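Local atomic coordinates of SusD superfamily protein (Parabacteroides distasonis, PDB entry 3OTN), a protein that probably binds nutrient carbohydrates at the bacterial outer membrane. Residues F33-P38 with I79-Q84; S57-S62 with Y282-P287. All coordinates share one frame; numbering follows the deposited sequence. Where two conformers were deposited one is given.

Contact 1: F33-P38 with I79-Q84; sequences FNKMTP and IEDWWQ. With ACT (acetate ion), chain E.
Phe33 and Thr37 face Trp82 and Asp81 where the segment 33-38, mostly loop with a weakly bonded strand about Met36 and Thr37, passes the first turns of helix 79-100, the nearest backbone approach being 7.5 Å between Thr37 CA and Asp81 CA. At that spacing side chains alone bridge the gap. The Thr37 methyl makes the closest approach: CG2 lies 3.4 Å from Asp81 CG and nearly as close to both carboxylate oxygens, so it rests against the carboxylate as a whole. With CG2 anti to its own carbonyl carbon and OG1 between the backbone N and that carbon, Thr37 offers Asp81 its methyl. Pro38 CD borders the same carboxylate, 4.2 Å from Asp81 OD1. Lys35 reaches in from the loop, yet its NZ stops 4.4 Å from Asp81 OD1, beyond a salt bridge; its ammonium is paired instead with Asp85, one turn further along the helix. At the other end of the contact Phe33 presents a ring edge, with CD1 3.9 Å from Trp82 CZ3 and about as near to CH2, and the two side chains cross at roughly a right angle. The indole NE1 is engaged by the carbonyl of Thr44, while Leu124 of helix 108-133 packs on Phe33 and Ile132 on Trp82. From the same helix turn, Trp83 NE1 donates to acetate O at 3.0 Å with a bent N-H...O angle of 139°; this oxygen lies at the indole edge, in the ring plane, and the ion probably comes from the crystallisation liquor. The interface thus divides into a buried aromatic part and a more exposed polar part, where the charge of Lys35 would probably also favour the nearby Asp81 carboxylate.

Contact 2: S57-S62 with Y282-P287; sequences SENSQS and YGSLIP
Asn59 and Glu58 reach across to the turn at Gly283 and Ser284. Asn59 CG stands anti to the backbone N (chi1 170°), and the amide ND2 donates to Ser284 OG at 2.9 Å, although the position of ND2 is less certain than that of its neighbours. Ser284 OG is also bonded to the carbonyl of Gly41. Asn59 OD1 turns back to its own loop, accepting from Gln61 N at 3.3 Å in an Asx turn, with the donor well above the amide plane. An alanine here would probably leave Ser284 OG without its amide partner and the Gln61 N-H without the carbonyl that closes this turn. Just before it, Ser57 OG, anti to its backbone N, accepts from Asn59 N at 2.9 Å and forms an ST turn. A backbone bond also joins the segments: Glu58 N donates to Gly283 O at 2.9 Å, almost in line with the carbonyl bond. Glu58 is extended beyond CG and crosses Ile286 at about a right angle, CG lying 4.0 Å from Ile286 CG1; its carboxylate is held by Tyr335 and by Ser271 N. Gly283 has positive phi, which favours glycine, and its CA lies 4.0 Å from Glu58 OE1. Consecutive ST and Asx turns thus shape the loop that leaves strand 55-56, beside its antiparallel two-stranded sheet with 286-287.

In the fold
The centres of the two contacts lie about 17 Å apart, and the sites touch through packing of Met36 CE on Tyr282 CE2 at 3.6 Å. Along the chain their segments alternate: 33-38, 57-62, 79-84, then 282-287. Contact 1 ties the region of the small sheet 36-37/42-43 to the start of helix 79-100, both in the N-terminal part of the chain. Contact 2 reaches from that part to the later SusD family region, beside the sheet formed by 55-56 and 286-287. The N-terminal region is therefore fastened both to its own helix 79-100 and, over more than two hundred residues of sequence, to the later part of the chain.

Contact 1: F33-P38 with I79-Q84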
ATOM      1  N   PHE A  33      -4.095   6.752   3.156  1.00 16.21           N
ATOM      2  CA  PHE A  33      -3.096   5.832   2.589  1.00 18.40           C
ATOM      3  C   PHE A  33      -1.680   6.419   2.667  1.00 18.71           C
ATOM      4  O   PHE A  33      -0.699   5.681   2.490  1.00 15.87           O
ATOM      5  CB  PHE A  33      -3.453   5.402   1.149  1.00 18.36           C
ATOM      6  CG  PHE A  33      -4.848   4.830   1.021  1.00 18.84           C
ATOM      7  CD1 PHE A  33      -5.248   3.774   1.834  1.00 26.13           C
ATOM      8  CD2 PHE A  33      -5.753   5.344   0.108  1.00 22.39           C
ATOM      9  CE1 PHE A  33      -6.554   3.268   1.770  1.00 27.48           C
ATOM     10  CE2 PHE A  33      -7.059   4.846   0.036  1.00 20.70           C
ATOM     11  CZ  PHE A  33      -7.457   3.823   0.889  1.00 20.32           C
ATOM     12  N   ASN A  34      -1.584   7.738   2.885  1.00 16.13           N
ATOM     13  CA  ASN A  34      -0.288   8.394   3.160  1.00 15.46           C
ATOM     14  C   ASN A  34      -0.580   9.766   3.689  1.00 16.94           C
ATOM     15  O   ASN A  34      -0.914  10.689   2.936  1.00 19.66           O
ATOM     16  CB  ASN A  34       0.576   8.458   1.887  1.00 17.23           C
ATOM     17  CG  ASN A  34       1.957   9.018   2.132  1.00 17.30           C
ATOM     18  OD1 ASN A  34       2.142   9.915   2.933  1.00 22.71           O
ATOM     19  ND2 ASN A  34       2.947   8.491   1.394  1.00 16.66           N
ATOM     20  N   LYS A  35      -0.534   9.897   5.004  1.00 17.32           N
ATOM     21  CA  LYS A  35      -0.658  11.189   5.607  1.00 18.36           C
ATOM     22  C   LYS A  35       0.128  11.245   6.901  1.00 17.18           C
ATOM     23  O   LYS A  35       0.315  10.223   7.590  1.00 14.23           O
ATOM     24  CB  LYS A  35      -2.127  11.543   5.874  1.00 21.46           C
ATOM     25  CG  LYS A  35      -2.819  10.726   6.966  1.00 20.73           C
ATOM     26  CD  LYS A  35      -4.195  11.314   7.314  1.00 26.92           C
ATOM     27  CE  LYS A  35      -4.512  11.185   8.789  1.00 34.22           C
ATOM     28  NZ  LYS A  35      -5.901  11.655   9.137  1.00 32.55           N
HETATM   29  N   MSE A  36       0.489  12.467   7.266  1.00 17.51           N
HETATM   30  CA  MSE A  36       1.211  12.723   8.500  1.00 18.65           C
HETATM   31  C   MSE A  36       0.234  12.639   9.670  1.00 18.66           C
HETATM   32  O   MSE A  36      -0.924  13.085   9.561  1.00 19.03           O
HETATM   33  CB  MSE A  36       1.873  14.076   8.486  1.00 21.59           C
HETATM   34  CG  MSE A  36       2.897  14.278   7.368  1.00 19.85           C
HETATM   35 SE   MSE A  36       4.356  12.995   7.186  0.75 20.94          SE
HETATM   36  CE  MSE A  36       5.177  13.226   8.990  1.00 28.90           C
ATOM     37  N   THR A  37       0.714  12.060  10.761  1.00 18.97           N
ATOM     38  CA  THR A  37      -0.075  11.848  11.978  1.00 21.56           C
ATOM     39  C   THR A  37       0.631  12.519  13.196  1.00 22.29           C
ATOM     40  O   THR A  37       1.756  13.002  13.087  1.00 21.83           O
ATOM     41  CB  THR A  37      -0.350  10.316  12.208  1.00 22.46           C
ATOM     42  OG1 THR A  37       0.889   9.613  12.279  1.00 23.00           O
ATOM     43  CG2 THR A  37      -1.213   9.724  11.082  1.00 18.57           C
ATOM     44  N   PRO A  38      -0.040  12.595  14.349  1.00 25.03           N
ATOM     45  CA  PRO A  38       0.606  13.286  15.500  1.00 28.31           C
ATOM     46  C   PRO A  38       1.865  12.590  15.916  1.00 31.18           C
ATOM     47  O   PRO A  38       1.892  11.374  15.941  1.00 26.44           O
ATOM     48  CB  PRO A  38      -0.437  13.165  16.600  1.00 29.58           C
ATOM     49  CG  PRO A  38      -1.697  13.170  15.893  1.00 29.41           C
ATOM     50  CD  PRO A  38      -1.469  12.402  14.582  1.00 26.04           C
ATOM     51  N   ILE A  79      -3.117   3.284  14.348  1.00 20.85           N
ATOM     52  CA  ILE A  79      -4.334   2.520  14.268  1.00 19.25           C
ATOM     53  C   ILE A  79      -5.602   3.423  14.365  1.00 20.16           C
ATOM     54  O   ILE A  79      -6.589   3.162  13.688  1.00 19.26           O
ATOM     55  CB  ILE A  79      -4.383   1.322  15.283  1.00 23.39           C
ATOM     56  CG1 ILE A  79      -4.301   1.814  16.736  1.00 21.41           C
ATOM     57  CG2 ILE A  79      -3.273   0.266  14.957  1.00 17.83           C
ATOM     58  CD1 ILE A  79      -4.333   0.723  17.759  1.00 17.10           C
ATOM     59  N   GLU A  80      -5.577   4.475  15.179  1.00 18.98           N
ATOM     60  CA  GLU A  80      -6.715   5.402  15.269  0.50 19.58           C
ATOM     61  C   GLU A  80      -6.987   6.088  13.943  1.00 19.41           C
ATOM     62  O   GLU A  80      -8.136   6.233  13.537  1.00 17.67           O
ATOM     63  CB  GLU A  80      -6.474   6.490  16.330  0.50 21.14           C
ATOM     64  CG  GLU A  80      -6.806   6.041  17.695  0.50 15.88           C
ATOM     65  CD  GLU A  80      -6.405   7.033  18.760  0.50 20.98           C
ATOM     66  OE1 GLU A  80      -5.182   7.265  18.951  0.50 20.98           O
ATOM     67  OE2 GLU A  80      -7.326   7.526  19.432  0.50 14.18           O
ATOM     68  N   ASP A  81      -5.916   6.535  13.289  1.00 17.26           N
ATOM     69  CA  ASP A  81      -6.020   7.289  12.029  1.00 21.19           C
ATOM     70  C   ASP A  81      -6.595   6.393  10.936  1.00 20.14           C
ATOM     71  O   ASP A  81      -7.456   6.809  10.170  1.00 15.53           O
ATOM     72  CB  ASP A  81      -4.637   7.815  11.608  1.00 19.11           C
ATOM     73  CG  ASP A  81      -3.961   8.608  12.728  1.00 26.27           C
ATOM     74  OD1 ASP A  81      -4.217   9.811  12.808  1.00 25.43           O
ATOM     75  OD2 ASP A  81      -3.257   8.008  13.570  1.00 29.11           O
ATOM     76  N   TRP A  82      -6.105   5.159  10.895  1.00 19.09           N
ATOM     77  CA  TRP A  82      -6.555   4.208   9.910  1.00 18.72           C
ATOM     78  C   TRP A  82      -8.021   3.874  10.104  1.00 20.26           C
ATOM     79  O   TRP A  82      -8.763   3.877   9.132  1.00 20.19           O
ATOM     80  CB  TRP A  82      -5.731   2.926   9.907  1.00 18.22           C
ATOM     81  CG  TRP A  82      -4.469   2.988   9.128  1.00 13.52           C
ATOM     82  CD1 TRP A  82      -3.210   3.203   9.611  1.00 18.42           C
ATOM     83  CD2 TRP A  82      -4.328   2.772   7.732  1.00 15.81           C
ATOM     84  NE1 TRP A  82      -2.288   3.161   8.592  1.00 20.06           N
ATOM     85  CE2 TRP A  82      -2.952   2.901   7.421  1.00 22.21           C
ATOM     86  CE3 TRP A  82      -5.224   2.504   6.706  1.00 13.60           C
ATOM     87  CZ2 TRP A  82      -2.456   2.738   6.123  1.00 19.62           C
ATOM     88  CZ3 TRP A  82      -4.732   2.367   5.401  1.00 20.31           C
ATOM     89  CH2 TRP A  82      -3.354   2.456   5.135  1.00 17.90           C
ATOM     90  N   TRP A  83      -8.435   3.618  11.346  1.00 17.84           N
ATOM     91  CA  TRP A  83      -9.845   3.297  11.618  1.00 19.29           C
ATOM     92  C   TRP A  83     -10.789   4.472  11.322  1.00 17.57           C
ATOM     93  O   TRP A  83     -11.746   4.326  10.614  1.00 18.76           O
ATOM     94  CB  TRP A  83     -10.011   2.884  13.080  1.00 18.73           C
ATOM     95  CG  TRP A  83     -11.370   2.410  13.449  1.00 17.53           C
ATOM     96  CD1 TRP A  83     -12.437   3.173  13.819  1.00 15.90           C
ATOM     97  CD2 TRP A  83     -11.789   1.065  13.531  1.00 16.37           C
ATOM     98  NE1 TRP A  83     -13.518   2.378  14.117  1.00 22.14           N
ATOM     99  CE2 TRP A  83     -13.157   1.070  13.934  1.00 18.05           C
ATOM    100  CE3 TRP A  83     -11.164  -0.163  13.274  1.00 18.74           C
ATOM    101  CZ2 TRP A  83     -13.891  -0.108  14.104  1.00 21.34           C
ATOM    102  CZ3 TRP A  83     -11.904  -1.350  13.439  1.00 21.34           C
ATOM    103  CH2 TRP A  83     -13.248  -1.306  13.866  1.00 22.35           C
ATOM    104  N   GLN A  84     -10.502   5.618  11.896  1.00 20.65           N
ATOM    105  CA  GLN A  84     -11.378   6.786  11.769  1.00 21.99           C
ATOM    106  C   GLN A  84     -11.484   7.269  10.323  1.00 21.01           C
ATOM    107  O   GLN A  84     -12.593   7.566   9.859  1.00 20.87           O
ATOM    108  CB  GLN A  84     -10.900   7.922  12.665  1.00 22.16           C
ATOM    109  CG  GLN A  84     -10.988   7.615  14.130  1.00 28.88           C
ATOM    110  CD  GLN A  84     -10.416   8.717  15.027  1.00 42.42           C
ATOM    111  OE1 GLN A  84      -9.975   9.772  14.556  1.00 44.01           O
ATOM    112  NE2 GLN A  84     -10.444   8.473  16.334  1.00 51.95           N
TER
HETATM  113  C   ACT E 603     -17.037   2.521  13.407  1.00 44.44           C
HETATM  114  O   ACT E 603     -16.459   2.059  14.426  1.00 39.80           O
HETATM  115  OXT ACT E 603     -17.202   3.774  13.263  1.00 43.59           O
HETATM  116  CH3 ACT E 603     -17.519   1.591  12.367  1.00 43.32           C

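Contact 2: S57-S62 with Y282-P287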
ATOM      1  N   SER A  57      13.656   2.640  12.892  1.00 27.77           N
ATOM      2  CA  SER A  57      13.506   4.081  12.995  1.00 29.13           C
ATOM      3  C   SER A  57      14.720   4.640  13.706  1.00 32.01           C
ATOM      4  O   SER A  57      15.273   3.972  14.572  1.00 33.93           O
ATOM      5  CB  SER A  57      12.240   4.406  13.794  1.00 29.08           C
ATOM      6  OG  SER A  57      12.043   5.811  13.887  1.00 26.80           O
ATOM      7  N   GLU A  58      15.173   5.820  13.287  1.00 32.12           N
ATOM      8  CA  GLU A  58      16.109   6.643  14.077  1.00 36.55           C
ATOM      9  C   GLU A  58      15.325   7.689  14.934  1.00 42.59           C
ATOM     10  O   GLU A  58      15.926   8.465  15.664  1.00 49.80           O
ATOM     11  CB  GLU A  58      17.045   7.427  13.155  1.00 33.12           C
ATOM     12  CG  GLU A  58      17.946   6.613  12.334  1.00 31.86           C
ATOM     13  CD  GLU A  58      18.766   7.418  11.320  1.00 33.91           C
ATOM     14  OE1 GLU A  58      18.325   8.473  10.808  1.00 30.05           O
ATOM     15  OE2 GLU A  58      19.877   6.966  11.020  1.00 44.11           O
ATOM     16  N   ASN A  59      13.997   7.706  14.809  1.00 46.60           N
ATOM     17  CA  ASN A  59      13.103   8.730  15.351  1.00 46.32           C
ATOM     18  C   ASN A  59      12.293   8.110  16.512  1.00 49.46           C
ATOM     19  O   ASN A  59      11.396   7.290  16.302  1.00 52.39           O
ATOM     20  CB  ASN A  59      12.193   9.204  14.215  1.00 43.62           C
ATOM     21  CG  ASN A  59      11.014  10.128  14.667  1.00 50.15           C
ATOM     22  OD1 ASN A  59      11.036  10.797  15.722  1.00 50.08           O
ATOM     23  ND2 ASN A  59       9.975  10.168  13.824  1.00 50.53           N
ATOM     24  N   SER A  60      12.619   8.542  17.721  1.00 49.80           N
ATOM     25  CA  SER A  60      12.017   8.070  18.989  1.00 48.18           C
ATOM     26  C   SER A  60      10.495   8.308  19.156  1.00 46.06           C
ATOM     27  O   SER A  60       9.812   7.595  19.912  1.00 40.88           O
ATOM     28  CB  SER A  60      12.750   8.784  20.146  1.00 47.73           C
ATOM     29  OG  SER A  60      12.532  10.203  20.086  1.00 46.80           O
ATOM     30  N   GLN A  61      10.001   9.343  18.480  1.00 43.83           N
ATOM     31  CA  GLN A  61       8.597   9.742  18.543  1.00 47.53           C
ATOM     32  C   GLN A  61       7.671   8.929  17.631  1.00 44.40           C
ATOM     33  O   GLN A  61       6.458   9.090  17.713  1.00 44.89           O
ATOM     34  CB  GLN A  61       8.463  11.221  18.161  1.00 48.51           C
ATOM     35  CG  GLN A  61       9.302  12.135  19.035  1.00 51.41           C
ATOM     36  CD  GLN A  61       8.795  12.157  20.463  1.00 55.03           C
ATOM     37  OE1 GLN A  61       7.732  12.713  20.740  1.00 50.11           O
ATOM     38  NE2 GLN A  61       9.541  11.524  21.372  1.00 49.04           N
ATOM     39  N   SER A  62       8.247   8.108  16.750  1.00 44.17           N
ATOM     40  CA  SER A  62       7.481   7.301  15.772  1.00 42.18           C
ATOM     41  C   SER A  62       6.826   6.072  16.379  1.00 44.09           C
ATOM     42  O   SER A  62       6.066   5.380  15.683  1.00 48.03           O
ATOM     43  CB  SER A  62       8.361   6.862  14.608  1.00 37.50           C
ATOM     44  OG  SER A  62       9.519   6.169  15.049  1.00 36.23           O
ATOM     45  N   TYR A 282      13.348  13.331   9.150  1.00 24.44           N
ATOM     46  CA  TYR A 282      12.745  12.557  10.208  1.00 24.83           C
ATOM     47  C   TYR A 282      13.478  11.275  10.517  1.00 26.67           C
ATOM     48  O   TYR A 282      13.610  10.929  11.683  1.00 25.38           O
ATOM     49  CB  TYR A 282      11.314  12.183   9.843  1.00 24.50           C
ATOM     50  CG  TYR A 282      10.362  13.346   9.686  1.00 25.48           C
ATOM     51  CD1 TYR A 282      10.319  14.375  10.620  1.00 33.76           C
ATOM     52  CD2 TYR A 282       9.440  13.376   8.648  1.00 29.38           C
ATOM     53  CE1 TYR A 282       9.426  15.429  10.494  1.00 34.25           C
ATOM     54  CE2 TYR A 282       8.520  14.434   8.523  1.00 33.26           C
ATOM     55  CZ  TYR A 282       8.529  15.448   9.449  1.00 32.47           C
ATOM     56  OH  TYR A 282       7.642  16.492   9.347  1.00 34.79           O
ATOM     57  N   GLY A 283      13.874  10.530   9.479  1.00 22.57           N
ATOM     58  CA  GLY A 283      14.526   9.253   9.706  1.00 24.08           C
ATOM     59  C   GLY A 283      13.631   8.214  10.373  1.00 22.70           C
ATOM     60  O   GLY A 283      14.144   7.395  11.125  1.00 23.52           O
ATOM     61  N   SER A 284      12.334   8.240  10.072  1.00 22.25           N
ATOM     62  CA  SER A 284      11.317   7.350  10.706  1.00 23.41           C
ATOM     63  C   SER A 284      11.195   5.951  10.088  1.00 21.79           C
ATOM     64  O   SER A 284      10.544   5.059  10.673  1.00 19.63           O
ATOM     65  CB  SER A 284       9.904   7.944  10.587  1.00 22.69           C
ATOM     66  OG  SER A 284       9.802   9.222  11.086  1.00 28.28           O
ATOM     67  N   LEU A 285      11.706   5.783   8.866  1.00 20.69           N
ATOM     68  CA  LEU A 285      11.678   4.491   8.183  1.00 21.71           C
ATOM     69  C   LEU A 285      13.034   4.237   7.527  1.00 23.72           C
ATOM     70  O   LEU A 285      13.435   4.908   6.563  1.00 23.76           O
ATOM     71  CB  LEU A 285      10.537   4.402   7.174  1.00 22.80           C
ATOM     72  CG  LEU A 285      10.121   2.983   6.744  1.00 27.41           C
ATOM     73  CD1 LEU A 285       9.584   2.143   7.919  1.00 26.63           C
ATOM     74  CD2 LEU A 285       9.050   3.092   5.650  1.00 32.47           C
ATOM     75  N   ILE A 286      13.761   3.306   8.127  1.00 22.25           N
ATOM     76  CA  ILE A 286      15.132   3.021   7.801  1.00 22.13           C
ATOM     77  C   ILE A 286      15.165   1.534   7.453  1.00 22.73           C
ATOM     78  O   ILE A 286      14.659   0.738   8.238  1.00 24.43           O
ATOM     79  CB  ILE A 286      15.998   3.282   9.051  1.00 24.52           C
ATOM     80  CG1 ILE A 286      15.764   4.702   9.598  1.00 26.95           C
ATOM     81  CG2 ILE A 286      17.520   3.045   8.749  1.00 26.22           C
ATOM     82  CD1 ILE A 286      16.083   5.816   8.605  1.00 21.85           C
ATOM     83  N   PRO A 287      15.776   1.147   6.306  1.00 21.30           N
ATOM     84  CA  PRO A 287      15.828  -0.277   5.987  1.00 21.73           C
ATOM     85  C   PRO A 287      16.844  -0.980   6.880  1.00 22.13           C
ATOM     86  O   PRO A 287      17.806  -0.357   7.317  1.00 21.90           O
ATOM     87  CB  PRO A 287      16.291  -0.280   4.540  1.00 19.82           C
ATOM     88  CG  PRO A 287      17.225   0.920   4.455  1.00 22.01           C
ATOM     89  CD  PRO A 287      16.672   1.932   5.435  1.00 21.58           C
TER